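Local coordinates for protein alpha-rhamnosidase (PDB 6I60) that probably catalyses the hydrolysis of terminal non-reducing alpha-L-rhamnose residues in alpha-L-rhamnosides, at residues Phe179-Ser184 with Glu285-Thr290; Phe183-Lys188 with Gly241-Gly246; Arg191-Ile196 with Asp233-Ile238. All blocks are in the same frame, centred on the assembly; numbering follows the deposited sequence.

Contact 1: Phe179-Ser184 with Glu285-Thr290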
loop_
_atom_site.group_PDB
_atom_site.type_symbol
_atom_site.label_atom_id
_atom_site.label_comp_id
_atom_site.label_asym_id
_atom_site.label_seq_id
_atom_site.Cartn_x
_atom_site.Cartn_y
_atom_site.Cartn_z
ATOM N N PHE A 179 -10.815 -20.083 22.155
ATOM C CA PHE A 179 -10.949 -21.486 21.787
ATOM C C PHE A 179 -9.690 -22.233 22.191
ATOM O O PHE A 179 -8.575 -21.761 21.942
ATOM C CB PHE A 179 -11.205 -21.641 20.285
ATOM C CG PHE A 179 -12.526 -21.085 19.840
ATOM C CD1 PHE A 179 -12.639 -19.762 19.453
ATOM C CD2 PHE A 179 -13.656 -21.884 19.816
ATOM C CE1 PHE A 179 -13.855 -19.246 19.045
ATOM C CE2 PHE A 179 -14.874 -21.373 19.411
ATOM C CZ PHE A 179 -14.973 -20.053 19.024
ATOM N N ARG A 180 -9.871 -23.398 22.808
ATOM C CA ARG A 180 -8.769 -24.181 23.347
ATOM C C ARG A 180 -8.922 -25.641 22.951
ATOM O O ARG A 180 -10.031 -26.185 22.962
ATOM C CB ARG A 180 -8.704 -24.064 24.874
ATOM C CG ARG A 180 -7.659 -24.957 25.502
ATOM C CD ARG A 180 -7.808 -25.047 27.012
ATOM N NE ARG A 180 -6.518 -25.018 27.700
ATOM C CZ ARG A 180 -5.558 -25.930 27.564
ATOM N NH1 ARG A 180 -5.721 -26.981 26.768
ATOM N NH2 ARG A 180 -4.426 -25.797 28.240
ATOM N N LYS A 181 -7.800 -26.270 22.602
ATOM C CA LYS A 181 -7.760 -27.691 22.289
ATOM C C LYS A 181 -6.410 -28.239 22.726
ATOM O O LYS A 181 -5.379 -27.589 22.535
ATOM C CB LYS A 181 -7.993 -27.946 20.794
ATOM C CG LYS A 181 -7.633 -29.350 20.327
ATOM C CD LYS A 181 -8.821 -30.293 20.444
ATOM C CE LYS A 181 -8.382 -31.748 20.409
ATOM N NZ LYS A 181 -8.081 -32.267 21.774
ATOM N N SER A 182 -6.422 -29.428 23.319
ATOM C CA SER A 182 -5.214 -30.067 23.820
ATOM C C SER A 182 -4.872 -31.281 22.967
ATOM O O SER A 182 -5.763 -32.020 22.534
ATOM C CB SER A 182 -5.383 -30.479 25.284
ATOM O OG SER A 182 -6.721 -30.864 25.550
ATOM N N PHE A 183 -3.578 -31.479 22.723
ATOM C CA PHE A 183 -3.090 -32.642 22.000
ATOM C C PHE A 183 -1.781 -33.099 22.626
ATOM O O PHE A 183 -1.126 -32.353 23.359
ATOM C CB PHE A 183 -2.905 -32.353 20.502
ATOM C CG PHE A 183 -1.922 -31.255 20.206
ATOM C CD1 PHE A 183 -2.304 -29.924 20.280
ATOM C CD2 PHE A 183 -0.620 -31.553 19.836
ATOM C CE1 PHE A 183 -1.404 -28.911 20.001
ATOM C CE2 PHE A 183 0.284 -30.544 19.552
ATOM C CZ PHE A 183 -0.109 -29.222 19.636
ATOM N N SER A 184 -1.405 -34.341 22.333
ATOM C CA SER A 184 -0.234 -34.967 22.929
ATOM C C SER A 184 0.796 -35.294 21.858
ATOM O O SER A 184 0.444 -35.664 20.733
ATOM C CB SER A 184 -0.620 -36.240 23.689
ATOM O OG SER A 184 -0.981 -35.943 25.028
ATOM N N GLU A 285 -15.708 -30.167 17.242
ATOM C CA GLU A 285 -16.483 -29.976 18.461
ATOM C C GLU A 285 -15.743 -30.407 19.718
ATOM O O GLU A 285 -16.203 -30.099 20.823
ATOM C CB GLU A 285 -17.808 -30.734 18.369
ATOM C CG GLU A 285 -18.754 -30.208 17.308
ATOM C CD GLU A 285 -19.366 -31.319 16.483
ATOM O OE1 GLU A 285 -20.473 -31.778 16.831
ATOM O OE2 GLU A 285 -18.740 -31.728 15.483
ATOM N N SER A 286 -14.621 -31.114 19.587
ATOM C CA SER A 286 -13.821 -31.452 20.758
ATOM C C SER A 286 -13.119 -30.239 21.355
ATOM O O SER A 286 -12.464 -30.372 22.395
ATOM C CB SER A 286 -12.793 -32.527 20.399
ATOM O OG SER A 286 -11.675 -31.966 19.731
ATOM N N TRP A 287 -13.244 -29.071 20.730
ATOM C CA TRP A 287 -12.622 -27.857 21.234
ATOM C C TRP A 287 -13.470 -27.237 22.336
ATOM O O TRP A 287 -14.702 -27.230 22.265
ATOM C CB TRP A 287 -12.436 -26.843 20.108
ATOM C CG TRP A 287 -11.332 -27.172 19.162
ATOM C CD1 TRP A 287 -11.101 -28.368 18.552
ATOM C CD2 TRP A 287 -10.306 -26.284 18.705
ATOM N NE1 TRP A 287 -9.992 -28.284 17.746
ATOM C CE2 TRP A 287 -9.486 -27.013 17.822
ATOM C CE3 TRP A 287 -9.999 -24.944 18.961
ATOM C CZ2 TRP A 287 -8.381 -26.448 17.193
ATOM C CZ3 TRP A 287 -8.906 -24.385 18.333
ATOM C CH2 TRP A 287 -8.109 -25.135 17.460
ATOM N N LYS A 288 -12.800 -26.709 23.352
ATOM C CA LYS A 288 -13.479 -25.969 24.403
ATOM C C LYS A 288 -13.461 -24.479 24.085
ATOM O O LYS A 288 -12.656 -23.999 23.284
ATOM C CB LYS A 288 -12.826 -26.239 25.758
ATOM C CG LYS A 288 -13.079 -27.639 26.291
ATOM C CD LYS A 288 -14.546 -28.022 26.178
ATOM C CE LYS A 288 -14.899 -29.142 27.143
ATOM N NZ LYS A 288 -15.148 -28.635 28.522
ATOM N N THR A 289 -14.370 -23.745 24.722
ATOM C CA THR A 289 -14.511 -22.327 24.427
ATOM C C THR A 289 -15.123 -21.613 25.623
ATOM O O THR A 289 -15.841 -22.217 26.425
ATOM C CB THR A 289 -15.364 -22.103 23.172
ATOM O OG1 THR A 289 -15.372 -20.709 22.844
ATOM C CG2 THR A 289 -16.788 -22.586 23.398
ATOM N N THR A 290 -14.827 -20.319 25.728
ATOM C CA THR A 290 -15.285 -19.500 26.845
ATOM C C THR A 290 -15.086 -18.032 26.491
ATOM O O THR A 290 -14.478 -17.693 25.471
ATOM C CB THR A 290 -14.534 -19.834 28.134
ATOM O OG1 THR A 290 -14.787 -18.817 29.111
ATOM C CG2 THR A 290 -13.046 -19.892 27.865
#
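An antiparallel pairing of strands 171-184 and 288-298, at one wall of a beta sandwich, brings Phe179, Arg180 and Lys181 against Thr289, Lys288 and Trp287. Arg180 and Lys288 form the hydrogen-bonded pair: Arg180 N donates to Lys288 O at 2.9 Å, and Lys288 N returns a bond of 2.8 Å to Arg180 O. Both their long side chains lead off the face opposite Phe179 and Thr289, Arg180 NE to Trp314 O and Lys288 NZ to Trp324 O.

On the other face Phe179 and Thr289 run side by side, with Thr289 OG1 over one face of the ring, 3.5 Å from CE2 of Phe179; that hydroxyl also bonds to Met178 O. Lys181 crosses the indole of Trp287 at about a right angle and sets CB over the five-membered ring as a CH-pi contact, 3.5 Å from the centroid and nearly on the ring normal. With CG anti to the backbone N (chi1 166°) and a bend at chi2, the Lys181 chain then follows the indole toward Ser286, where CD passes 3.4 Å from OG. Phe179 CB meets the same indole in plane at the edge, 3.8 Å from CE3 of Trp287.

A hydrogen bond from Trp287 NE1 to Val282 O probably limits how the indole can turn; lysine C-H groups lie on its electron-rich face, and the ammonium end runs past the ring.

Contact 2: Phe183-Lys188 with Gly241-Gly246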
loop_
_atom_site.group_PDB
_atom_site.type_symbol
_atom_site.label_atom_id
_atom_site.label_comp_id
_atom_site.label_asym_id
_atom_site.label_seq_id
_atom_site.Cartn_x
_atom_site.Cartn_y
_atom_site.Cartn_z
ATOM N N PHE A 183 -3.578 -31.479 22.723
ATOM C CA PHE A 183 -3.090 -32.642 22.000
ATOM C C PHE A 183 -1.781 -33.099 22.626
ATOM O O PHE A 183 -1.126 -32.353 23.359
ATOM C CB PHE A 183 -2.905 -32.353 20.502
ATOM C CG PHE A 183 -1.922 -31.255 20.206
ATOM C CD1 PHE A 183 -2.304 -29.924 20.280
ATOM C CD2 PHE A 183 -0.620 -31.553 19.836
ATOM C CE1 PHE A 183 -1.404 -28.911 20.001
ATOM C CE2 PHE A 183 0.284 -30.544 19.552
ATOM C CZ PHE A 183 -0.109 -29.222 19.636
ATOM N N SER A 184 -1.405 -34.341 22.333
ATOM C CA SER A 184 -0.234 -34.967 22.929
ATOM C C SER A 184 0.796 -35.294 21.858
ATOM O O SER A 184 0.444 -35.664 20.733
ATOM C CB SER A 184 -0.620 -36.240 23.689
ATOM O OG SER A 184 -0.981 -35.943 25.028
ATOM N N ILE A 185 2.071 -35.154 22.216
ATOM C CA ILE A 185 3.190 -35.453 21.331
ATOM C C ILE A 185 4.131 -36.410 22.050
ATOM O O ILE A 185 4.356 -36.281 23.259
ATOM C CB ILE A 185 3.937 -34.171 20.901
ATOM C CG1 ILE A 185 2.956 -33.129 20.359
ATOM C CG2 ILE A 185 4.999 -34.487 19.859
ATOM C CD1 ILE A 185 2.357 -33.490 19.014
ATOM N N SER A 186 4.674 -37.377 21.309
ATOM C CA SER A 186 5.610 -38.339 21.882
ATOM C C SER A 186 6.892 -38.408 21.060
ATOM O O SER A 186 7.958 -37.997 21.532
ATOM C CB SER A 186 4.961 -39.721 21.983
ATOM O OG SER A 186 4.076 -39.947 20.900
ATOM N N LYS A 187 6.801 -38.930 19.837
ATOM C CA LYS A 187 7.949 -38.973 18.942
ATOM C C LYS A 187 8.394 -37.560 18.577
ATOM O O LYS A 187 7.581 -36.637 18.472
ATOM C CB LYS A 187 7.608 -39.757 17.676
ATOM N N LYS A 188 9.701 -37.390 18.379
ATOM C CA LYS A 188 10.232 -36.046 18.200
ATOM C C LYS A 188 9.894 -35.495 16.823
ATOM O O LYS A 188 9.963 -36.198 15.812
ATOM C CB LYS A 188 11.744 -36.006 18.440
ATOM C CG LYS A 188 12.161 -36.025 19.927
ATOM C CD LYS A 188 11.154 -35.367 20.912
ATOM C CE LYS A 188 10.879 -33.867 20.706
ATOM N NZ LYS A 188 9.474 -33.568 21.118
ATOM N N GLY A 241 5.370 -33.598 26.175
ATOM C CA GLY A 241 4.152 -34.271 26.591
ATOM C C GLY A 241 2.853 -33.604 26.184
ATOM O O GLY A 241 2.449 -33.669 25.020
ATOM N N LYS A 242 2.176 -32.977 27.142
ATOM C CA LYS A 242 0.901 -32.333 26.865
ATOM C C LYS A 242 1.118 -31.006 26.148
ATOM O O LYS A 242 2.078 -30.280 26.424
ATOM C CB LYS A 242 0.119 -32.111 28.159
ATOM C CG LYS A 242 -1.077 -33.037 28.324
ATOM C CD LYS A 242 -2.272 -32.303 28.913
ATOM C CE LYS A 242 -2.958 -33.132 29.989
ATOM N NZ LYS A 242 -3.938 -32.330 30.774
ATOM N N ASN A 243 0.223 -30.698 25.214
ATOM C CA ASN A 243 0.301 -29.477 24.428
ATOM C C ASN A 243 -1.027 -28.741 24.491
ATOM O O ASN A 243 -2.078 -29.328 24.764
ATOM C CB ASN A 243 0.656 -29.766 22.969
ATOM C CG ASN A 243 2.125 -30.043 22.775
ATOM O OD1 ASN A 243 2.800 -30.544 23.674
ATOM N ND2 ASN A 243 2.635 -29.717 21.595
ATOM N N ALA A 244 -0.968 -27.440 24.222
ATOM C CA ALA A 244 -2.155 -26.601 24.249
ATOM C C ALA A 244 -2.027 -25.522 23.185
ATOM O O ALA A 244 -0.935 -25.001 22.945
ATOM C CB ALA A 244 -2.361 -25.965 25.628
ATOM N N ILE A 245 -3.149 -25.197 22.552
ATOM C CA ILE A 245 -3.214 -24.115 21.581
ATOM C C ILE A 245 -4.275 -23.122 22.036
ATOM O O ILE A 245 -5.252 -23.488 22.698
ATOM C CB ILE A 245 -3.513 -24.634 20.158
ATOM C CG1 ILE A 245 -4.635 -25.665 20.193
ATOM C CG2 ILE A 245 -2.277 -25.266 19.553
ATOM C CD1 ILE A 245 -5.999 -25.076 20.032
ATOM N N GLY A 246 -4.076 -21.856 21.677
ATOM C CA GLY A 246 -5.000 -20.811 22.073
ATOM C C GLY A 246 -5.338 -19.842 20.959
ATOM O O GLY A 246 -4.440 -19.288 20.317
#
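Phe183 and Asn243 are a hydrogen-bonded antiparallel pair, in which Asn243 N reaches Phe183 O at 2.8 Å, close to the line of the C=O bond though bent at the hydrogen (132°), while the return bond from Phe183 N to Asn243 O is weak. One step on, Ser184 and Lys242 make the non-hydrogen-bonded pair, and the ladder ends with Ile185 N giving a straighter bond of 3.2 Å to Gly241 O, which it meets in the carbonyl plane.

The side chains of the first pair lie on the same face of the sheet and carry most of the packing. Phe183 holds CG between its backbone N and carbonyl carbon (chi1 60°), which brings the ring over Asn243 CB. Asn243 CB sits over the ring centre as a CH-pi contact, 3.5 Å from the Phe183 centroid. The amide does not lie flat on the ring: its plane is turned 66° from it, with ND2 nearest CE2 and CZ.

Here, in the beta sandwich of the alpha-L-rhamnosidase N-terminal domain, the two neighbouring strands begin or end their pairing: strand 171-184 is about to leave the sheet, while strand 242-250 is just entering it, its later residues continuing through Ile245 and Lys181.

Around the edge of the ring, close to its plane, stand two isoleucines. Ile245 CG2 comes within 3.8 Å of Phe183 CE1, crossing at about a right angle, and Ile185 CD1 lies at the ring's border too. Ile185 also crosses the Asn243 amide, with CG1 3.6 Å from ND2, and packs on Ile238 and on Tyr273 of strand 264-273.

Contact 3: Arg191-Ile196 with Asp233-Ile238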
loop_
_atom_site.group_PDB
_atom_site.type_symbol
_atom_site.label_atom_id
_atom_site.label_comp_id
_atom_site.label_asym_id
_atom_site.label_seq_id
_atom_site.Cartn_x
_atom_site.Cartn_y
_atom_site.Cartn_z
ATOM N N ARG A 191 9.012 -30.926 11.825
ATOM C CA ARG A 191 8.534 -29.580 11.543
ATOM C C ARG A 191 7.071 -29.499 11.954
ATOM O O ARG A 191 6.385 -30.517 12.075
ATOM C CB ARG A 191 8.701 -29.217 10.064
ATOM C CG ARG A 191 7.663 -29.850 9.157
ATOM C CD ARG A 191 7.586 -29.141 7.819
ATOM N NE ARG A 191 7.020 -30.001 6.785
ATOM C CZ ARG A 191 6.313 -29.562 5.750
ATOM N NH1 ARG A 191 6.080 -28.264 5.607
ATOM N NH2 ARG A 191 5.837 -30.420 4.859
ATOM N N ALA A 192 6.603 -28.271 12.170
ATOM C CA ALA A 192 5.220 -28.035 12.556
ATOM C C ALA A 192 4.694 -26.805 11.836
ATOM O O ALA A 192 5.391 -25.792 11.731
ATOM C CB ALA A 192 5.079 -27.854 14.074
ATOM N N ARG A 193 3.464 -26.901 11.342
ATOM C CA ARG A 193 2.816 -25.808 10.637
ATOM C C ARG A 193 1.400 -25.630 11.162
ATOM O O ARG A 193 0.767 -26.582 11.629
ATOM C CB ARG A 193 2.784 -26.053 9.125
ATOM C CG ARG A 193 4.157 -26.093 8.479
ATOM C CD ARG A 193 4.863 -24.756 8.612
ATOM N NE ARG A 193 6.098 -24.715 7.837
ATOM C CZ ARG A 193 7.287 -25.067 8.311
ATOM N NH1 ARG A 193 7.405 -25.487 9.563
ATOM N NH2 ARG A 193 8.360 -24.998 7.534
ATOM N N VAL A 194 0.908 -24.398 11.074
ATOM C CA VAL A 194 -0.396 -24.022 11.609
ATOM C C VAL A 194 -1.072 -23.117 10.589
ATOM O O VAL A 194 -0.531 -22.065 10.236
ATOM C CB VAL A 194 -0.271 -23.319 12.973
ATOM C CG1 VAL A 194 -1.428 -22.376 13.206
ATOM C CG2 VAL A 194 -0.200 -24.344 14.089
ATOM N N TYR A 195 -2.241 -23.529 10.103
ATOM C CA TYR A 195 -2.959 -22.825 9.040
ATOM C C TYR A 195 -4.289 -22.348 9.611
ATOM O O TYR A 195 -5.256 -23.113 9.674
ATOM C CB TYR A 195 -3.162 -23.725 7.822
ATOM C CG TYR A 195 -1.923 -24.479 7.384
ATOM C CD1 TYR A 195 -1.539 -25.656 8.016
ATOM C CD2 TYR A 195 -1.142 -24.020 6.331
ATOM C CE1 TYR A 195 -0.409 -26.348 7.619
ATOM C CE2 TYR A 195 -0.011 -24.709 5.924
ATOM C CZ TYR A 195 0.351 -25.870 6.572
ATOM O OH TYR A 195 1.476 -26.552 6.169
ATOM N N ILE A 196 -4.341 -21.080 10.015
ATOM C CA ILE A 196 -5.474 -20.524 10.746
ATOM C C ILE A 196 -6.091 -19.392 9.938
ATOM O O ILE A 196 -5.385 -18.642 9.256
ATOM C CB ILE A 196 -5.046 -20.032 12.146
ATOM C CG1 ILE A 196 -6.217 -19.373 12.880
ATOM C CG2 ILE A 196 -3.850 -19.093 12.044
ATOM C CD1 ILE A 196 -6.021 -19.270 14.374
ATOM N N ASP A 233 4.974 -21.015 11.345
ATOM C CA ASP A 233 5.954 -22.048 11.658
ATOM C C ASP A 233 6.036 -22.170 13.173
ATOM O O ASP A 233 6.582 -21.290 13.846
ATOM C CB ASP A 233 7.316 -21.713 11.052
ATOM C CG ASP A 233 8.447 -22.497 11.691
ATOM O OD1 ASP A 233 8.310 -23.728 11.851
ATOM O OD2 ASP A 233 9.476 -21.880 12.038
ATOM N N VAL A 234 5.489 -23.258 13.709
ATOM C CA VAL A 234 5.443 -23.462 15.152
ATOM C C VAL A 234 6.254 -24.697 15.514
ATOM O O VAL A 234 5.929 -25.406 16.473
ATOM C CB VAL A 234 3.992 -23.585 15.649
ATOM C CG1 VAL A 234 3.263 -22.266 15.469
ATOM C CG2 VAL A 234 3.270 -24.703 14.909
ATOM N N SER A 235 7.315 -24.959 14.749
ATOM C CA SER A 235 8.161 -26.116 15.020
ATOM C C SER A 235 8.755 -26.043 16.421
ATOM O O SER A 235 8.492 -26.903 17.269
ATOM C CB SER A 235 9.265 -26.215 13.967
ATOM O OG SER A 235 8.720 -26.460 12.683
ATOM N N LYS A 236 9.541 -25.002 16.692
ATOM C CA LYS A 236 10.199 -24.872 17.987
ATOM C C LYS A 236 9.234 -24.355 19.045
ATOM O O LYS A 236 9.615 -23.554 19.905
ATOM C CB LYS A 236 11.415 -23.945 17.880
ATOM C CG LYS A 236 12.554 -24.490 17.026
ATOM C CD LYS A 236 12.749 -25.985 17.231
ATOM C CE LYS A 236 14.201 -26.315 17.539
ATOM N NZ LYS A 236 14.318 -27.394 18.560
ATOM N N ASN A 237 7.980 -24.806 18.985
ATOM C CA ASN A 237 6.984 -24.449 19.987
ATOM C C ASN A 237 6.185 -25.659 20.457
ATOM O O ASN A 237 5.210 -25.485 21.197
ATOM C CB ASN A 237 6.016 -23.389 19.441
ATOM C CG ASN A 237 6.618 -21.999 19.421
ATOM O OD1 ASN A 237 6.533 -21.290 18.420
ATOM N ND2 ASN A 237 7.220 -21.597 20.536
ATOM N N ILE A 238 6.574 -26.872 20.067
ATOM C CA ILE A 238 5.708 -28.036 20.226
ATOM C C ILE A 238 5.823 -28.684 21.607
ATOM O O ILE A 238 4.835 -29.235 22.106
ATOM C CB ILE A 238 6.008 -29.042 19.099
ATOM C CG1 ILE A 238 5.368 -28.572 17.792
ATOM C CG2 ILE A 238 5.519 -30.445 19.443
ATOM C CD1 ILE A 238 3.930 -28.112 17.943
#
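The guanidinium of Arg193 and the carboxylate of Asp233 meet obliquely, their planes 69° apart, and only one nitrogen does the bridging: Arg193 NH1 lies 3.0 Å from Asp233 OD1. NH1 is shared, because it also donates to the carbonyl of the preceding residue, Ala192 O, at 3.0 Å and within the guanidinium plane. Arg191 CD lies over one face of the group and Asp233 CB over the opposite one, both toward the rim, and Ser235 OG stands at its edge. The bend at chi2 (-63°) folds the Arg193 chain back so that its end comes to Asp233, while NH2 forms a salt bridge to Glu136, in the range of the N-terminal immunoglobulin-like family.

Asp233 ends strand 226-233, which runs antiparallel to strand 189-199, and the chain then turns away. At this exit Ser235 OG, rather than a backbone carbonyl, accepts from Ala192 N at 2.8 Å where the ladder would otherwise continue; the same hydroxyl donates to Asp233 OD1 at 2.9 Å, with a weak Asx-turn bond from Ser235 N to the same oxygen. An alanine in place of Ser235 would lose both hydroxyl bonds, and is likely to leave Ala192 N without its acceptor and the Asp233 carboxylate more at liberty to turn from Arg193. Ala192 O takes Val234 N at 3.2 Å from one face of its plane and Arg193 NH1 from the opposite face.

Beneath this polar layer the sandwich interior begins. Val194 and Val234 cross at about a right angle, their CG2 methyls 3.6 Å apart, and Val234 CG2 also touches Ala192 CB at 3.7 Å. Ile238 CG1 approaches that methyl as well, while Leu204 and Ile206 of strand 201-206 pack against the two valines.

Contacts 1 and 2 set out from the same strand, 171-184, and the chain returns to it at residues 241-246 and then 285-290; contact 3 is nested inside both loops. Strands 242-250 and 288-298 flank the shared strand on its two sides, and the two centres are about 13 Å apart. Contact 3 belongs to the facing sheet, through strand 189-199, its centre about 12 Å from that of contact 2, which it touches. Contacts 1 and 3 do not touch, their nearest atoms being about 5 Å apart. Together they illustrate how the sandwich of the alpha-L-rhamnosidase N-terminal domain is closed by successive long-range pairings, in a region apart from the six-hairpin glycosidase domain.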